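Local coordinates for protein MupZ (PDB 6FXD) that probably acts as an epoxide hydrolase in mupirocin biosynthesis, working with a Rieske oxygenase in the cascade that creates oxygen heterocycles, at residues Y75-N87 with E111-M123. Sequence-based numbering, arbitrary orientation.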
loop_
_atom_site.group_PDB
_atom_site.type_symbol
_atom_site.label_atom_id
_atom_site.label_comp_id
_atom_site.label_asym_id
_atom_site.label_seq_id
_atom_site.Cartn_x
_atom_site.Cartn_y
_atom_site.Cartn_z
ATOM N N TYR A 75 -5.473 2.494 -18.550
ATOM C CA TYR A 75 -5.864 1.110 -18.769
ATOM C C TYR A 75 -6.087 0.426 -17.430
ATOM O O TYR A 75 -5.456 0.774 -16.434
ATOM C CB TYR A 75 -4.787 0.343 -19.563
ATOM C CG TYR A 75 -4.498 1.017 -20.886
ATOM C CD1 TYR A 75 -5.322 0.812 -21.991
ATOM C CD2 TYR A 75 -3.433 1.900 -21.018
ATOM C CE1 TYR A 75 -5.083 1.457 -23.191
ATOM C CE2 TYR A 75 -3.188 2.551 -22.206
ATOM C CZ TYR A 75 -4.002 2.318 -23.301
ATOM O OH TYR A 75 -3.757 2.968 -24.486
ATOM N N SER A 76 -6.985 -0.557 -17.403
ATOM C CA SER A 76 -7.304 -1.183 -16.124
ATOM C C SER A 76 -6.137 -1.984 -15.550
ATOM O O SER A 76 -6.112 -2.219 -14.336
ATOM C CB SER A 76 -8.583 -2.017 -16.226
ATOM O OG SER A 76 -8.462 -2.997 -17.231
ATOM N N ASP A 77 -5.201 -2.427 -16.390
ATOM C CA ASP A 77 -3.997 -3.125 -15.943
ATOM C C ASP A 77 -2.983 -3.115 -17.085
ATOM O O ASP A 77 -3.243 -2.577 -18.163
ATOM C CB ASP A 77 -4.319 -4.541 -15.443
ATOM C CG ASP A 77 -5.013 -5.406 -16.498
ATOM O OD1 ASP A 77 -4.927 -5.103 -17.705
ATOM O OD2 ASP A 77 -5.635 -6.415 -16.108
ATOM N N ALA A 78 -1.820 -3.733 -16.838
ATOM C CA ALA A 78 -0.752 -3.737 -17.833
ATOM C C ALA A 78 -1.195 -4.444 -19.104
ATOM O O ALA A 78 -0.847 -4.017 -20.212
ATOM C CB ALA A 78 0.494 -4.418 -17.256
ATOM N N GLN A 79 -1.966 -5.523 -18.958
ATOM C CA GLN A 79 -2.479 -6.241 -20.117
ATOM C C GLN A 79 -3.319 -5.336 -21.012
ATOM O O GLN A 79 -3.279 -5.471 -22.240
ATOM C CB GLN A 79 -3.290 -7.456 -19.667
ATOM C CG GLN A 79 -3.651 -8.409 -20.807
ATOM C CD GLN A 79 -2.434 -8.965 -21.518
ATOM O OE1 GLN A 79 -1.540 -9.533 -20.895
ATOM N NE2 GLN A 79 -2.391 -8.793 -22.837
ATOM N N GLY A 80 -4.076 -4.405 -20.429
ATOM C CA GLY A 80 -4.833 -3.474 -21.255
ATOM C C GLY A 80 -3.939 -2.634 -22.147
ATOM O O GLY A 80 -4.269 -2.371 -23.310
ATOM N N LEU A 81 -2.805 -2.176 -21.612
ATOM C CA LEU A 81 -1.874 -1.389 -22.418
ATOM C C LEU A 81 -1.265 -2.242 -23.524
ATOM O O LEU A 81 -1.146 -1.790 -24.670
ATOM C CB LEU A 81 -0.810 -0.720 -21.526
ATOM C CG LEU A 81 0.289 0.116 -22.203
ATOM C CD1 LEU A 81 -0.262 1.089 -23.245
ATOM C CD2 LEU A 81 1.138 0.877 -21.172
ATOM N N LEU A 82 -0.904 -3.488 -23.211
ATOM C CA LEU A 82 -0.396 -4.377 -24.249
ATOM C C LEU A 82 -1.457 -4.635 -25.313
ATOM O O LEU A 82 -1.136 -4.696 -26.506
ATOM C CB LEU A 82 0.126 -5.676 -23.631
ATOM C CG LEU A 82 1.267 -5.446 -22.617
ATOM C CD1 LEU A 82 1.730 -6.727 -21.922
ATOM C CD2 LEU A 82 2.441 -4.698 -23.264
ATOM N N ASN A 83 -2.723 -4.802 -24.907
ATOM C CA ASN A 83 -3.768 -5.023 -25.905
ATOM C C ASN A 83 -3.902 -3.820 -26.818
ATOM O O ASN A 83 -4.181 -3.974 -28.014
ATOM C CB ASN A 83 -5.121 -5.324 -25.256
ATOM C CG ASN A 83 -5.158 -6.651 -24.556
ATOM O OD1 ASN A 83 -4.318 -7.515 -24.794
ATOM N ND2 ASN A 83 -6.163 -6.840 -23.708
ATOM N N HIS A 84 -3.719 -2.613 -26.271
ATOM C CA HIS A 84 -3.806 -1.401 -27.087
ATOM C C HIS A 84 -2.696 -1.356 -28.127
ATOM O O HIS A 84 -2.929 -0.993 -29.291
ATOM C CB HIS A 84 -3.716 -0.166 -26.189
ATOM C CG HIS A 84 -3.638 1.128 -26.942
ATOM N ND1 HIS A 84 -4.715 1.649 -27.634
ATOM C CD2 HIS A 84 -2.628 2.018 -27.091
ATOM C CE1 HIS A 84 -4.364 2.798 -28.185
ATOM N NE2 HIS A 84 -3.107 3.048 -27.866
ATOM N N LEU A 85 -1.479 -1.712 -27.715
ATOM C CA LEU A 85 -0.341 -1.764 -28.622
ATOM C C LEU A 85 -0.647 -2.634 -29.832
ATOM O O LEU A 85 -0.349 -2.251 -30.968
ATOM C CB LEU A 85 0.861 -2.328 -27.865
ATOM C CG LEU A 85 2.239 -1.768 -28.188
ATOM C CD1 LEU A 85 2.303 -0.346 -27.682
ATOM C CD2 LEU A 85 3.312 -2.621 -27.533
ATOM N N VAL A 86 -1.250 -3.804 -29.607
ATOM C CA VAL A 86 -1.609 -4.691 -30.710
ATOM C C VAL A 86 -2.732 -4.088 -31.545
ATOM O O VAL A 86 -2.722 -4.169 -32.784
ATOM C CB VAL A 86 -1.992 -6.085 -30.178
ATOM C CG1 VAL A 86 -2.516 -6.964 -31.315
ATOM C CG2 VAL A 86 -0.802 -6.739 -29.484
ATOM N N ASN A 87 -3.735 -3.504 -30.881
ATOM C CA ASN A 87 -4.912 -2.993 -31.582
ATOM C C ASN A 87 -4.545 -1.843 -32.510
ATOM O O ASN A 87 -5.075 -1.731 -33.628
ATOM C CB ASN A 87 -5.943 -2.527 -30.547
ATOM C CG ASN A 87 -7.242 -2.022 -31.169
ATOM O OD1 ASN A 87 -7.775 -2.624 -32.098
ATOM N ND2 ASN A 87 -7.776 -0.937 -30.621
ATOM N N GLU A 111 4.401 -4.055 -9.859
ATOM C CA GLU A 111 4.111 -5.403 -10.338
ATOM C C GLU A 111 3.522 -5.383 -11.743
ATOM O O GLU A 111 3.730 -6.327 -12.519
ATOM C CB GLU A 111 3.153 -6.095 -9.369
ATOM C CG GLU A 111 2.862 -7.544 -9.692
ATOM C CD GLU A 111 2.169 -8.259 -8.550
ATOM O OE1 GLU A 111 2.298 -7.793 -7.399
ATOM O OE2 GLU A 111 1.486 -9.274 -8.802
ATOM N N GLU A 112 2.776 -4.333 -12.089
ATOM C CA GLU A 112 2.267 -4.222 -13.450
ATOM C C GLU A 112 3.329 -3.686 -14.401
ATOM O O GLU A 112 3.435 -4.148 -15.543
ATOM C CB GLU A 112 1.017 -3.339 -13.474
ATOM C CG GLU A 112 -0.179 -3.918 -12.728
ATOM C CD GLU A 112 -0.669 -5.223 -13.330
ATOM O OE1 GLU A 112 -1.024 -5.222 -14.522
ATOM O OE2 GLU A 112 -0.686 -6.257 -12.623
ATOM N N LEU A 113 4.133 -2.717 -13.951
ATOM C CA LEU A 113 5.167 -2.176 -14.826
ATOM C C LEU A 113 6.216 -3.229 -15.166
ATOM O O LEU A 113 6.803 -3.185 -16.254
ATOM C CB LEU A 113 5.809 -0.932 -14.210
ATOM C CG LEU A 113 5.285 0.422 -14.720
ATOM C CD1 LEU A 113 3.764 0.445 -14.734
ATOM C CD2 LEU A 113 5.834 1.590 -13.910
ATOM N N ASP A 114 6.471 -4.172 -14.250
ATOM C CA ASP A 114 7.357 -5.291 -14.563
ATOM C C ASP A 114 6.902 -6.039 -15.812
ATOM O O ASP A 114 7.737 -6.567 -16.553
ATOM C CB ASP A 114 7.431 -6.253 -13.369
ATOM C CG ASP A 114 8.258 -5.701 -12.213
ATOM O OD1 ASP A 114 8.974 -4.698 -12.402
ATOM O OD2 ASP A 114 8.186 -6.275 -11.106
ATOM N N LYS A 115 5.590 -6.097 -16.060
ATOM C CA LYS A 115 5.062 -6.773 -17.245
ATOM C C LYS A 115 5.224 -5.951 -18.514
ATOM O O LYS A 115 5.039 -6.501 -19.611
ATOM C CB LYS A 115 3.586 -7.121 -17.038
ATOM C CG LYS A 115 3.306 -7.963 -15.791
ATOM C CD LYS A 115 1.806 -8.046 -15.496
ATOM C CE LYS A 115 1.552 -8.784 -14.181
ATOM N NZ LYS A 115 0.108 -8.858 -13.808
ATOM N N LEU A 116 5.582 -4.673 -18.392
ATOM C CA LEU A 116 5.679 -3.762 -19.523
ATOM C C LEU A 116 7.109 -3.451 -19.946
ATOM O O LEU A 116 7.307 -2.996 -21.078
ATOM C CB LEU A 116 4.965 -2.439 -19.183
ATOM C CG LEU A 116 3.463 -2.531 -18.880
ATOM C CD1 LEU A 116 2.884 -1.207 -18.407
ATOM C CD2 LEU A 116 2.706 -3.058 -20.106
ATOM N N ARG A 117 8.104 -3.665 -19.071
ATOM C CA ARG A 117 9.464 -3.220 -19.376
ATOM C C ARG A 117 10.036 -3.929 -20.600
ATOM O O ARG A 117 10.788 -3.329 -21.377
ATOM C CB ARG A 117 10.371 -3.367 -18.150
ATOM C CG ARG A 117 9.975 -2.424 -17.018
ATOM C CD ARG A 117 10.875 -2.550 -15.798
ATOM N NE ARG A 117 10.478 -1.641 -14.716
ATOM C CZ ARG A 117 10.928 -0.395 -14.552
ATOM N NH1 ARG A 117 11.813 0.122 -15.394
ATOM N NH2 ARG A 117 10.497 0.336 -13.531
ATOM N N GLY A 118 9.697 -5.201 -20.786
ATOM C CA GLY A 118 10.126 -5.948 -21.949
ATOM C C GLY A 118 9.410 -5.523 -23.221
ATOM O O GLY A 118 10.038 -5.071 -24.183
ATOM N N PRO A 119 8.077 -5.666 -23.251
ATOM C CA PRO A 119 7.327 -5.299 -24.466
ATOM C C PRO A 119 7.488 -3.856 -24.915
ATOM O O PRO A 119 7.423 -3.595 -26.123
ATOM C CB PRO A 119 5.870 -5.606 -24.091
ATOM C CG PRO A 119 5.940 -6.554 -22.962
ATOM C CD PRO A 119 7.214 -6.295 -22.238
ATOM N N LEU A 120 7.661 -2.901 -23.998
ATOM C CA LEU A 120 7.733 -1.496 -24.373
ATOM C C LEU A 120 9.160 -0.979 -24.511
ATOM O O LEU A 120 9.349 0.224 -24.717
ATOM C CB LEU A 120 6.963 -0.634 -23.364
ATOM C CG LEU A 120 5.503 -1.030 -23.143
ATOM C CD1 LEU A 120 4.819 -0.030 -22.203
ATOM C CD2 LEU A 120 4.782 -1.111 -24.466
ATOM N N ALA A 121 10.163 -1.851 -24.400
ATOM C CA ALA A 121 11.547 -1.381 -24.418
ATOM C C ALA A 121 11.839 -0.560 -25.670
ATOM O O ALA A 121 12.604 0.412 -25.623
ATOM C CB ALA A 121 12.503 -2.569 -24.318
ATOM N N PHE A 122 11.214 -0.920 -26.796
ATOM C CA PHE A 122 11.465 -0.217 -28.050
ATOM C C PHE A 122 11.035 1.244 -28.001
ATOM O O PHE A 122 11.504 2.045 -28.818
ATOM C CB PHE A 122 10.792 -0.945 -29.216
ATOM C CG PHE A 122 9.305 -0.706 -29.317
ATOM C CD1 PHE A 122 8.416 -1.449 -28.553
ATOM C CD2 PHE A 122 8.800 0.248 -30.190
ATOM C CE1 PHE A 122 7.052 -1.237 -28.654
ATOM C CE2 PHE A 122 7.431 0.466 -30.295
ATOM C CZ PHE A 122 6.558 -0.279 -29.532
ATOM N N MET A 123 10.151 1.605 -27.070
ATOM C CA MET A 123 9.708 2.981 -26.895
ATOM C C MET A 123 10.612 3.781 -25.970
ATOM O O MET A 123 10.372 4.979 -25.788
ATOM C CB MET A 123 8.287 3.016 -26.326
ATOM C CG MET A 123 7.220 2.548 -27.283
ATOM S SD MET A 123 7.079 3.608 -28.741
ATOM C CE MET A 123 6.795 5.217 -28.008
HETATM O O HOH W 1 -1.957 -7.158 -16.385
#
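Glu112 OE1 accepts from Ala78 N through its anti lone pair, over 2.9 Å and at a near-straight 165° at the hydrogen. A water accepts from Gln79 N and donates to the same OE1, so this oxygen receives Ala78 N directly and Gln79 N through the water. Asp77, the N-cap residue, takes Gly80 N on its OD1 instead. The start of helix 78-94 thus has acceptors from both segments, a place where a negative carboxylate probably suits the helix dipole. The other oxygen, Glu112 OE2, is held by a salt bridge to Lys115 NZ (3.0 Å), which meets it on the syn side, 33° out of the carboxylate plane. With an alanine at Glu112, Ala78 N would probably lose its acceptor and Lys115 NZ this salt-bridge mate.

Apolar contacts follow along the helix. Leu116 CD2 lies 3.9 Å from Ala78 CB and 3.6 Å from Leu82 CD2, a methyl that also meets Pro119 CB at 3.6 Å. Leu81, its CG anti to the backbone N (chi1 178°), places CD2 against Leu116 CD1 and Leu120 CD1. Leu85 CD2 packs on Leu120 CD2 at 3.7 Å and approaches Phe122 CE1 at the ring edge.

Helix 78-94 and the connection from helix 110-113 to strand 126-135 thus pack together against the mixed sheet, Leu81 touching Tyr104 and Ala26, Leu116 touching Val106.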